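Methanol--corrinoid protein co-methyltransferase (Methanosarcina barkeri, PDB 2I2X) transfers the methyl group of methanol to the cob(I)amide cofactor held by its partner protein MtaC, the first step of methanol-dependent methanogenesis. Local coordinates at residues E56-E61 with V88-N93; I65-M70 with E110-E115; A158-V163 with V263-D268. All coordinates share one frame; numbering follows the deposited sequence.

Contact 1 of 3, residues E56-E61 with V88-N93; sequences EKLIKE and VQQMSN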
loop_
_atom_site.group_PDB
_atom_site.type_symbol
_atom_site.label_atom_id
_atom_site.label_comp_id
_atom_site.label_asym_id
_atom_site.label_seq_id
_atom_site.Cartn_x
_atom_site.Cartn_y
_atom_site.Cartn_z
ATOM N N GLU A 56 17.671 6.695 -20.643
ATOM C CA GLU A 56 18.023 7.709 -19.655
ATOM C C GLU A 56 16.855 8.000 -18.694
ATOM O O GLU A 56 17.060 8.210 -17.494
ATOM C CB GLU A 56 18.534 8.979 -20.348
ATOM C CG GLU A 56 19.907 8.801 -21.091
ATOM C CD GLU A 56 19.929 7.768 -22.303
ATOM O OE1 GLU A 56 18.936 7.646 -23.102
ATOM O OE2 GLU A 56 20.984 7.086 -22.447
ATOM N N LYS A 57 15.642 7.999 -19.236
ATOM C CA LYS A 57 14.425 8.148 -18.441
ATOM C C LYS A 57 14.252 6.953 -17.495
ATOM O O LYS A 57 13.818 7.125 -16.359
ATOM C CB LYS A 57 13.193 8.296 -19.345
ATOM C CG LYS A 57 12.937 9.709 -19.873
ATOM C CD LYS A 57 12.141 9.681 -21.191
ATOM C CE LYS A 57 11.552 11.062 -21.521
ATOM N NZ LYS A 57 10.749 11.070 -22.791
ATOM N N LEU A 58 14.603 5.758 -17.976
ATOM C CA LEU A 58 14.568 4.542 -17.187
ATOM C C LEU A 58 15.542 4.566 -16.009
ATOM O O LEU A 58 15.152 4.319 -14.867
ATOM C CB LEU A 58 14.874 3.355 -18.086
ATOM C CG LEU A 58 14.381 2.006 -17.594
ATOM C CD1 LEU A 58 12.930 2.076 -17.127
ATOM C CD2 LEU A 58 14.548 0.958 -18.682
ATOM N N ILE A 59 16.807 4.857 -16.307
ATOM C CA ILE A 59 17.845 5.058 -15.302
ATOM C C ILE A 59 17.410 6.108 -14.280
ATOM O O ILE A 59 17.588 5.939 -13.073
ATOM C CB ILE A 59 19.179 5.482 -15.963
ATOM C CG1 ILE A 59 19.800 4.287 -16.697
ATOM C CG2 ILE A 59 20.135 6.072 -14.925
ATOM C CD1 ILE A 59 21.020 4.607 -17.598
ATOM N N LYS A 60 16.803 7.172 -14.773
ATOM C CA LYS A 60 16.301 8.239 -13.922
ATOM C C LYS A 60 15.219 7.751 -12.937
ATOM O O LYS A 60 15.304 8.018 -11.738
ATOM C CB LYS A 60 15.801 9.407 -14.795
ATOM C CG LYS A 60 15.374 10.627 -14.035
ATOM C CD LYS A 60 16.481 11.131 -13.154
ATOM C CE LYS A 60 16.068 12.417 -12.439
ATOM N NZ LYS A 60 17.178 12.866 -11.531
ATOM N N GLU A 61 14.221 7.039 -13.451
ATOM C CA GLU A 61 13.136 6.515 -12.633
ATOM C C GLU A 61 13.693 5.623 -11.506
ATOM O O GLU A 61 13.288 5.770 -10.343
ATOM C CB GLU A 61 12.131 5.760 -13.503
ATOM C CG GLU A 61 10.912 5.228 -12.786
ATOM C CD GLU A 61 9.710 6.163 -12.896
ATOM O OE1 GLU A 61 9.917 7.404 -12.815
ATOM O OE2 GLU A 61 8.556 5.659 -13.054
ATOM N N VAL A 88 12.532 -4.854 -16.620
ATOM C CA VAL A 88 11.643 -4.734 -17.787
ATOM C C VAL A 88 12.384 -5.388 -18.960
ATOM O O VAL A 88 13.619 -5.440 -18.965
ATOM C CB VAL A 88 11.291 -3.262 -18.158
ATOM C CG1 VAL A 88 10.500 -2.592 -17.050
ATOM C CG2 VAL A 88 12.535 -2.481 -18.504
ATOM N N GLN A 89 11.653 -5.868 -19.959
ATOM C CA GLN A 89 12.255 -6.737 -20.990
ATOM C C GLN A 89 13.450 -6.067 -21.657
ATOM O O GLN A 89 14.470 -6.726 -21.946
ATOM C CB GLN A 89 11.214 -7.187 -22.024
ATOM C CG GLN A 89 10.554 -6.037 -22.819
ATOM C CD GLN A 89 11.442 -5.486 -23.963
ATOM O OE1 GLN A 89 12.385 -6.157 -24.444
ATOM N NE2 GLN A 89 11.148 -4.254 -24.388
ATOM N N GLN A 90 13.339 -4.755 -21.861
ATOM C CA GLN A 90 14.373 -4.021 -22.573
ATOM C C GLN A 90 15.696 -3.987 -21.840
ATOM O O GLN A 90 16.741 -3.860 -22.474
ATOM C CB GLN A 90 13.917 -2.609 -22.986
ATOM C CG GLN A 90 13.506 -1.699 -21.846
ATOM C CD GLN A 90 11.986 -1.504 -21.743
ATOM O OE1 GLN A 90 11.199 -2.464 -21.643
ATOM N NE2 GLN A 90 11.573 -0.240 -21.744
ATOM N N MET A 91 15.657 -4.150 -20.518
ATOM C CA MET A 91 16.883 -4.168 -19.710
ATOM C C MET A 91 17.676 -5.462 -19.865
ATOM O O MET A 91 18.867 -5.522 -19.531
ATOM C CB MET A 91 16.555 -3.966 -18.238
ATOM C CG MET A 91 16.134 -2.547 -17.917
ATOM S SD MET A 91 15.278 -2.395 -16.350
ATOM C CE MET A 91 16.575 -2.863 -15.189
ATOM N N SER A 92 16.996 -6.497 -20.339
ATOM C CA SER A 92 17.607 -7.797 -20.466
ATOM C C SER A 92 18.034 -8.041 -21.903
ATOM O O SER A 92 19.098 -8.599 -22.133
ATOM C CB SER A 92 16.637 -8.890 -20.014
ATOM O OG SER A 92 16.441 -8.834 -18.629
ATOM N N ASN A 93 17.190 -7.615 -22.850
ATOM C CA ASN A 93 17.470 -7.697 -24.286
ATOM C C ASN A 93 18.647 -6.844 -24.720
ATOM O O ASN A 93 19.332 -7.180 -25.677
ATOM C CB ASN A 93 16.226 -7.373 -25.110
ATOM C CG ASN A 93 15.200 -8.506 -25.085
ATOM O OD1 ASN A 93 15.511 -9.652 -25.420
ATOM N ND2 ASN A 93 13.980 -8.194 -24.661
#

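Contact 2 of 3, residues I65-M70 with E110-E115; sequences ITTDVM and EKYHDE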
loop_
_atom_site.group_PDB
_atom_site.type_symbol
_atom_site.label_atom_id
_atom_site.label_comp_id
_atom_site.label_asym_id
_atom_site.label_seq_id
_atom_site.Cartn_x
_atom_site.Cartn_y
_atom_site.Cartn_z
ATOM N N ILE A 65 13.551 5.866 -7.435
ATOM C CA ILE A 65 13.068 4.751 -6.627
ATOM C C ILE A 65 14.085 4.497 -5.509
ATOM O O ILE A 65 13.720 4.419 -4.327
ATOM C CB ILE A 65 12.825 3.470 -7.493
ATOM C CG1 ILE A 65 11.580 3.629 -8.388
ATOM C CG2 ILE A 65 12.655 2.256 -6.626
ATOM C CD1 ILE A 65 11.537 2.656 -9.595
ATOM N N THR A 66 15.362 4.442 -5.894
ATOM C CA THR A 66 16.427 4.063 -5.002
ATOM C C THR A 66 16.594 5.128 -3.932
ATOM O O THR A 66 16.667 4.820 -2.736
ATOM C CB THR A 66 17.757 3.836 -5.752
ATOM O OG1 THR A 66 17.540 2.945 -6.850
ATOM C CG2 THR A 66 18.799 3.232 -4.839
ATOM N N THR A 67 16.641 6.379 -4.354
ATOM C CA THR A 67 16.729 7.456 -3.407
ATOM C C THR A 67 15.542 7.410 -2.466
ATOM O O THR A 67 15.727 7.501 -1.281
ATOM C CB THR A 67 16.860 8.820 -4.117
ATOM O OG1 THR A 67 18.107 8.836 -4.833
ATOM C CG2 THR A 67 16.816 9.975 -3.123
ATOM N N ASP A 68 14.333 7.241 -2.972
ATOM C CA ASP A 68 13.146 7.270 -2.106
ATOM C C ASP A 68 13.121 6.205 -0.995
ATOM O O ASP A 68 12.759 6.485 0.165
ATOM C CB ASP A 68 11.886 7.156 -2.951
ATOM C CG ASP A 68 11.568 8.440 -3.680
ATOM O OD1 ASP A 68 12.332 9.429 -3.526
ATOM O OD2 ASP A 68 10.560 8.461 -4.419
ATOM N N VAL A 69 13.517 5.000 -1.375
ATOM C CA VAL A 69 13.670 3.878 -0.476
ATOM C C VAL A 69 14.754 4.129 0.579
ATOM O O VAL A 69 14.496 3.968 1.783
ATOM C CB VAL A 69 14.055 2.587 -1.275
ATOM C CG1 VAL A 69 14.343 1.448 -0.321
ATOM C CG2 VAL A 69 12.965 2.207 -2.264
ATOM N N MET A 70 15.966 4.497 0.158
ATOM C CA MET A 70 17.046 4.653 1.141
ATOM C C MET A 70 16.682 5.784 2.149
ATOM O O MET A 70 16.871 5.657 3.354
ATOM C CB MET A 70 18.408 4.915 0.470
ATOM C CG MET A 70 18.920 3.805 -0.503
ATOM S SD MET A 70 19.039 2.152 0.247
ATOM C CE MET A 70 20.191 2.372 1.610
ATOM N N GLU A 110 25.533 3.136 -2.002
ATOM C CA GLU A 110 26.862 3.397 -1.380
ATOM C C GLU A 110 26.882 4.712 -0.638
ATOM O O GLU A 110 27.348 4.765 0.496
ATOM C CB GLU A 110 27.996 3.367 -2.398
ATOM C CG GLU A 110 28.472 1.949 -2.698
ATOM C CD GLU A 110 29.040 1.722 -4.122
ATOM O OE1 GLU A 110 28.895 2.557 -5.037
ATOM O OE2 GLU A 110 29.636 0.652 -4.322
ATOM N N LYS A 111 26.366 5.766 -1.261
ATOM C CA LYS A 111 26.321 7.047 -0.593
ATOM C C LYS A 111 25.605 6.921 0.786
ATOM O O LYS A 111 26.103 7.448 1.790
ATOM C CB LYS A 111 25.704 8.128 -1.508
ATOM C CG LYS A 111 25.607 9.545 -0.867
ATOM C CD LYS A 111 24.642 10.523 -1.600
ATOM C CE LYS A 111 24.110 11.698 -0.676
ATOM N NZ LYS A 111 22.749 11.440 -0.009
ATOM N N TYR A 112 24.475 6.197 0.840
ATOM C CA TYR A 112 23.723 6.032 2.085
ATOM C C TYR A 112 24.437 5.139 3.066
ATOM O O TYR A 112 24.452 5.425 4.265
ATOM C CB TYR A 112 22.306 5.503 1.842
ATOM C CG TYR A 112 21.331 6.584 1.497
ATOM C CD1 TYR A 112 21.242 7.076 0.188
ATOM C CD2 TYR A 112 20.507 7.155 2.488
ATOM C CE1 TYR A 112 20.364 8.080 -0.139
ATOM C CE2 TYR A 112 19.625 8.179 2.175
ATOM C CZ TYR A 112 19.554 8.630 0.851
ATOM O OH TYR A 112 18.678 9.633 0.512
ATOM N N HIS A 113 25.016 4.048 2.566
ATOM C CA HIS A 113 25.764 3.144 3.434
ATOM C C HIS A 113 26.961 3.884 4.068
ATOM O O HIS A 113 27.196 3.742 5.267
ATOM C CB HIS A 113 26.189 1.864 2.700
ATOM C CG HIS A 113 27.080 0.966 3.511
ATOM N ND1 HIS A 113 28.427 0.809 3.242
ATOM C CD2 HIS A 113 26.821 0.197 4.602
ATOM C CE1 HIS A 113 28.955 -0.022 4.127
ATOM N NE2 HIS A 113 28.002 -0.409 4.961
ATOM N N ASP A 114 27.677 4.690 3.280
ATOM C CA ASP A 114 28.814 5.456 3.789
ATOM C C ASP A 114 28.420 6.464 4.873
ATOM O O ASP A 114 29.072 6.524 5.917
ATOM C CB ASP A 114 29.595 6.142 2.660
ATOM C CG ASP A 114 30.280 5.143 1.717
ATOM O OD1 ASP A 114 30.532 3.982 2.119
ATOM O OD2 ASP A 114 30.585 5.519 0.558
ATOM N N GLU A 115 27.353 7.224 4.639
ATOM C CA GLU A 115 26.871 8.213 5.609
ATOM C C GLU A 115 26.275 7.656 6.887
ATOM O O GLU A 115 26.605 8.130 7.979
ATOM C CB GLU A 115 25.805 9.080 4.992
ATOM C CG GLU A 115 26.301 10.411 4.542
ATOM C CD GLU A 115 25.382 11.518 5.025
ATOM O OE1 GLU A 115 25.588 11.998 6.179
ATOM O OE2 GLU A 115 24.462 11.888 4.236
#

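Contact 3 of 3, residues A158-V163 with V263-D268; sequences ADLLSV and VGPGKD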
loop_
_atom_site.group_PDB
_atom_site.type_symbol
_atom_site.label_atom_id
_atom_site.label_comp_id
_atom_site.label_asym_id
_atom_site.label_seq_id
_atom_site.Cartn_x
_atom_site.Cartn_y
_atom_site.Cartn_z
ATOM N N ALA A 158 24.961 -5.286 -9.170
ATOM C CA ALA A 158 24.047 -6.299 -8.652
ATOM C C ALA A 158 24.777 -7.276 -7.741
ATOM O O ALA A 158 25.854 -7.761 -8.071
ATOM C CB ALA A 158 23.292 -7.013 -9.761
ATOM N N ASP A 159 24.182 -7.513 -6.569
ATOM C CA ASP A 159 24.738 -8.372 -5.533
ATOM C C ASP A 159 24.139 -9.780 -5.623
ATOM O O ASP A 159 24.835 -10.780 -5.424
ATOM C CB ASP A 159 24.426 -7.773 -4.160
ATOM C CG ASP A 159 25.102 -6.425 -3.928
ATOM O OD1 ASP A 159 24.389 -5.431 -3.685
ATOM O OD2 ASP A 159 26.347 -6.343 -3.974
ATOM N N LEU A 160 22.846 -9.862 -5.921
ATOM C CA LEU A 160 22.157 -11.152 -6.016
ATOM C C LEU A 160 21.612 -11.288 -7.420
ATOM O O LEU A 160 21.171 -10.298 -8.026
ATOM C CB LEU A 160 21.033 -11.274 -4.973
ATOM C CG LEU A 160 21.370 -10.785 -3.542
ATOM C CD1 LEU A 160 20.115 -10.478 -2.734
ATOM C CD2 LEU A 160 22.244 -11.713 -2.746
ATOM N N LEU A 161 21.640 -12.503 -7.949
ATOM C CA LEU A 161 21.185 -12.756 -9.309
ATOM C C LEU A 161 20.038 -13.755 -9.301
ATOM O O LEU A 161 20.136 -14.789 -8.649
ATOM C CB LEU A 161 22.340 -13.298 -10.168
ATOM C CG LEU A 161 23.648 -12.499 -10.218
ATOM C CD1 LEU A 161 24.696 -13.223 -11.051
ATOM C CD2 LEU A 161 23.419 -11.082 -10.757
ATOM N N SER A 162 18.971 -13.459 -10.034
ATOM C CA SER A 162 17.789 -14.294 -10.066
ATOM C C SER A 162 17.164 -14.192 -11.446
ATOM O O SER A 162 17.532 -13.308 -12.241
ATOM C CB SER A 162 16.770 -13.762 -9.065
ATOM O OG SER A 162 16.984 -14.258 -7.757
ATOM N N VAL A 163 16.208 -15.081 -11.716
ATOM C CA VAL A 163 15.367 -15.010 -12.908
ATOM C C VAL A 163 14.100 -15.741 -12.541
ATOM O O VAL A 163 14.124 -16.598 -11.674
ATOM C CB VAL A 163 16.015 -15.710 -14.171
ATOM C CG1 VAL A 163 16.539 -17.082 -13.845
ATOM C CG2 VAL A 163 15.000 -15.824 -15.323
ATOM N N VAL A 263 22.659 -20.480 -3.861
ATOM C CA VAL A 263 22.886 -20.577 -2.419
ATOM C C VAL A 263 21.801 -19.828 -1.663
ATOM O O VAL A 263 21.766 -19.831 -0.417
ATOM C CB VAL A 263 24.296 -19.992 -2.024
ATOM C CG1 VAL A 263 25.448 -20.815 -2.668
ATOM C CG2 VAL A 263 24.412 -18.520 -2.401
ATOM N N GLY A 264 20.920 -19.182 -2.423
ATOM C CA GLY A 264 19.837 -18.386 -1.858
ATOM C C GLY A 264 20.266 -16.936 -1.673
ATOM O O GLY A 264 21.436 -16.607 -1.836
ATOM N N PRO A 265 19.336 -16.059 -1.272
ATOM C CA PRO A 265 17.929 -16.296 -0.975
ATOM C C PRO A 265 17.088 -16.462 -2.224
ATOM O O PRO A 265 17.262 -15.718 -3.174
ATOM C CB PRO A 265 17.512 -15.026 -0.231
ATOM C CG PRO A 265 18.480 -13.954 -0.720
ATOM C CD PRO A 265 19.760 -14.669 -1.016
ATOM N N GLY A 266 16.183 -17.438 -2.228
ATOM C CA GLY A 266 15.274 -17.619 -3.348
ATOM C C GLY A 266 14.345 -16.441 -3.540
ATOM O O GLY A 266 14.066 -15.694 -2.612
ATOM N N LYS A 267 13.853 -16.286 -4.755
ATOM C CA LYS A 267 12.865 -15.269 -5.095
ATOM C C LYS A 267 11.600 -15.300 -4.295
ATOM O O LYS A 267 11.028 -16.346 -4.056
ATOM C CB LYS A 267 12.472 -15.390 -6.565
ATOM C CG LYS A 267 13.464 -14.717 -7.496
ATOM C CD LYS A 267 13.112 -13.269 -7.630
ATOM C CE LYS A 267 11.856 -13.114 -8.451
ATOM N NZ LYS A 267 11.354 -11.739 -8.288
ATOM N N ASP A 268 11.152 -14.093 -3.963
ATOM C CA ASP A 268 9.956 -13.821 -3.174
ATOM C C ASP A 268 8.697 -14.560 -3.612
ATOM O O ASP A 268 7.967 -15.095 -2.782
ATOM C CB ASP A 268 9.707 -12.307 -3.146
ATOM C CG ASP A 268 9.630 -11.697 -4.533
ATOM O OD1 ASP A 268 9.771 -12.434 -5.540
ATOM O OD2 ASP A 268 9.408 -10.475 -4.627
#

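Contact 1 of 3, residues E56-E61 with V88-N93
Just beyond strand 80-86 of the TIM barrel, the connection to helix 95-116 makes one short helical turn, and Leu58, close to the start of helix 55-76, reaches over to meet Val88, Gln90 and Met91 there. The backbones stay well apart, 9.4 Å between Leu58 CA and Met91 CA, so side chains have to bridge the gap. One methyl does nearly all of it. CD2 of Leu58 comes to 3.9 Å from CG of Met91 and lies 4.0 Å from CG2 of Val88, with the CG of Gln90 a little further off at 4.3 Å. Leu58 can stretch that far because its CG swings anti to the backbone N (chi1 -158°), which sends the branch out from the helix. Leu58 and Val88 pass each other in opposite directions; against Met91 the leucine comes in obliquely, meeting CG, with SD next to it, where the chain bends at chi3. Trp97 of helix 95-116 also packs on Leu58 and Gln90, adding a third element to this small cluster. The turn has a polar bond of its own, Asn93 ND2 donating to Gln89 OE1 in the carbonyl plane at 2.6 Å, while Ser92 OG ties it to His87 just before it and to Gly127 after strand 119-126. The side chain of Val88 comes to about 7 Å from the bound corrinoid, nearest atoms. With carbon and sulfur as the touching atoms, the contact rests on shape and dispersion and has little directional preference.

Contact 2 of 3, residues I65-M70 with E110-E115
Both segments are fully helical, and segments 65-70 and 110-115 come nearest at Met70 and Tyr112, with 6.9 Å between the CA of Met70 and the CA of Tyr112. At that approach the tyrosine lays its ring flat against the root of the methionine. CB of Met70 sits over the middle of the Tyr112 ring, 3.5 Å from its centroid and only 9° off the ring normal, a well-centred CH-pi contact. The parent helices 55-76 and 95-116 lie on the outside of the TIM barrel; strand 80-86 and the short helix 89-93 come between them in the chain, and Met70 also packs on Ile81 and Leu83 of that strand. The rest of the methionine folds back: with chi2 at -56° and chi3 bent in the same sense, its CE returns to within 3.8 Å of Tyr112 CB, and this terminal methyl rests against the stem of the tyrosine as CB covers the face. At the far end of the ring, Tyr112 OH passes 4.1 Å from Thr67 CG2, the two side chains crossing at about a right angle. That hydroxyl hydrogen-bonds to Glu71 OE1, on the residue just after segment 65-70, whereas Thr67 OG1 turns back to the carbonyl oxygen of Glu63.

Contact 3 of 3, residues A158-V163 with V263-D268
This is a buried contact in the interior of the barrel, where Leu160 and Ser162 of strand 160-163 face Pro265 and Lys267 of the irregular segment 263-268. The meeting is loose at one end and closer at the other. Leu160 CD2 lies 4.2 Å from Pro265 CD, methyl against ring methylene. Two residues on, the aliphatic part of Lys267 runs over the hydroxymethyl group of Ser162, its CG 3.6 Å from Ser162 OG and 3.8 Å from Ser162 CB. The serine oxygen has other partners, bonding to Gly216 O on the neighbouring strand and to Arg123 NH2. The loop has a cis peptide before Pro265, and Gly264 takes backbone angles at which a CB would jam against the preceding carbonyl O. Bends at chi2 (-86°) and chi3 (-72°) turn the chain of Lys267 back and bring its amine to a cluster of carboxylates: NZ forms a salt bridge with Glu84 and a second with Asp268 OD1, at 3.2 Å, whose hydrogen bond is weak, besides a hydrogen bond with Glu86 and a weak one with Glu164. With a methionine in its place, Glu84 and Asp268 would probably be left without their shared positive mate and the carboxylate cluster without its compensating charge. Glu86 and Glu164 bind the potassium ion, about 4 Å from the lysine side chain (nearest atoms), and Glu164, Cys220 and Cys269 ligate the zinc. The place is that of a TIM-barrel active site, where ligands from strand ends and following loops gather at the barrel mouth.

How the contacts relate
Contacts 1 and 2 both use helix 55-76, at its early and middle turns, and pair it with elements that follow each other in the chain, the short helix 89-93 and then helix 95-116; their centres are 20 Å apart. Contact 2, buried, joins two helices of the outer layer, while contact 1, partly buried, joins helix 55-76 to the short turn after strand 80-86. Both are made mainly by apolar side-chain atoms, one leucine methyl among valine, methionine and glutamine atoms in contact 1 and a methylene over an aromatic face in contact 2. Contact 3 lies much nearer the centre of the chain. There a strand meets a loop, and the apolar stem of a lysine delivers its charge to acidic residues beside the metals.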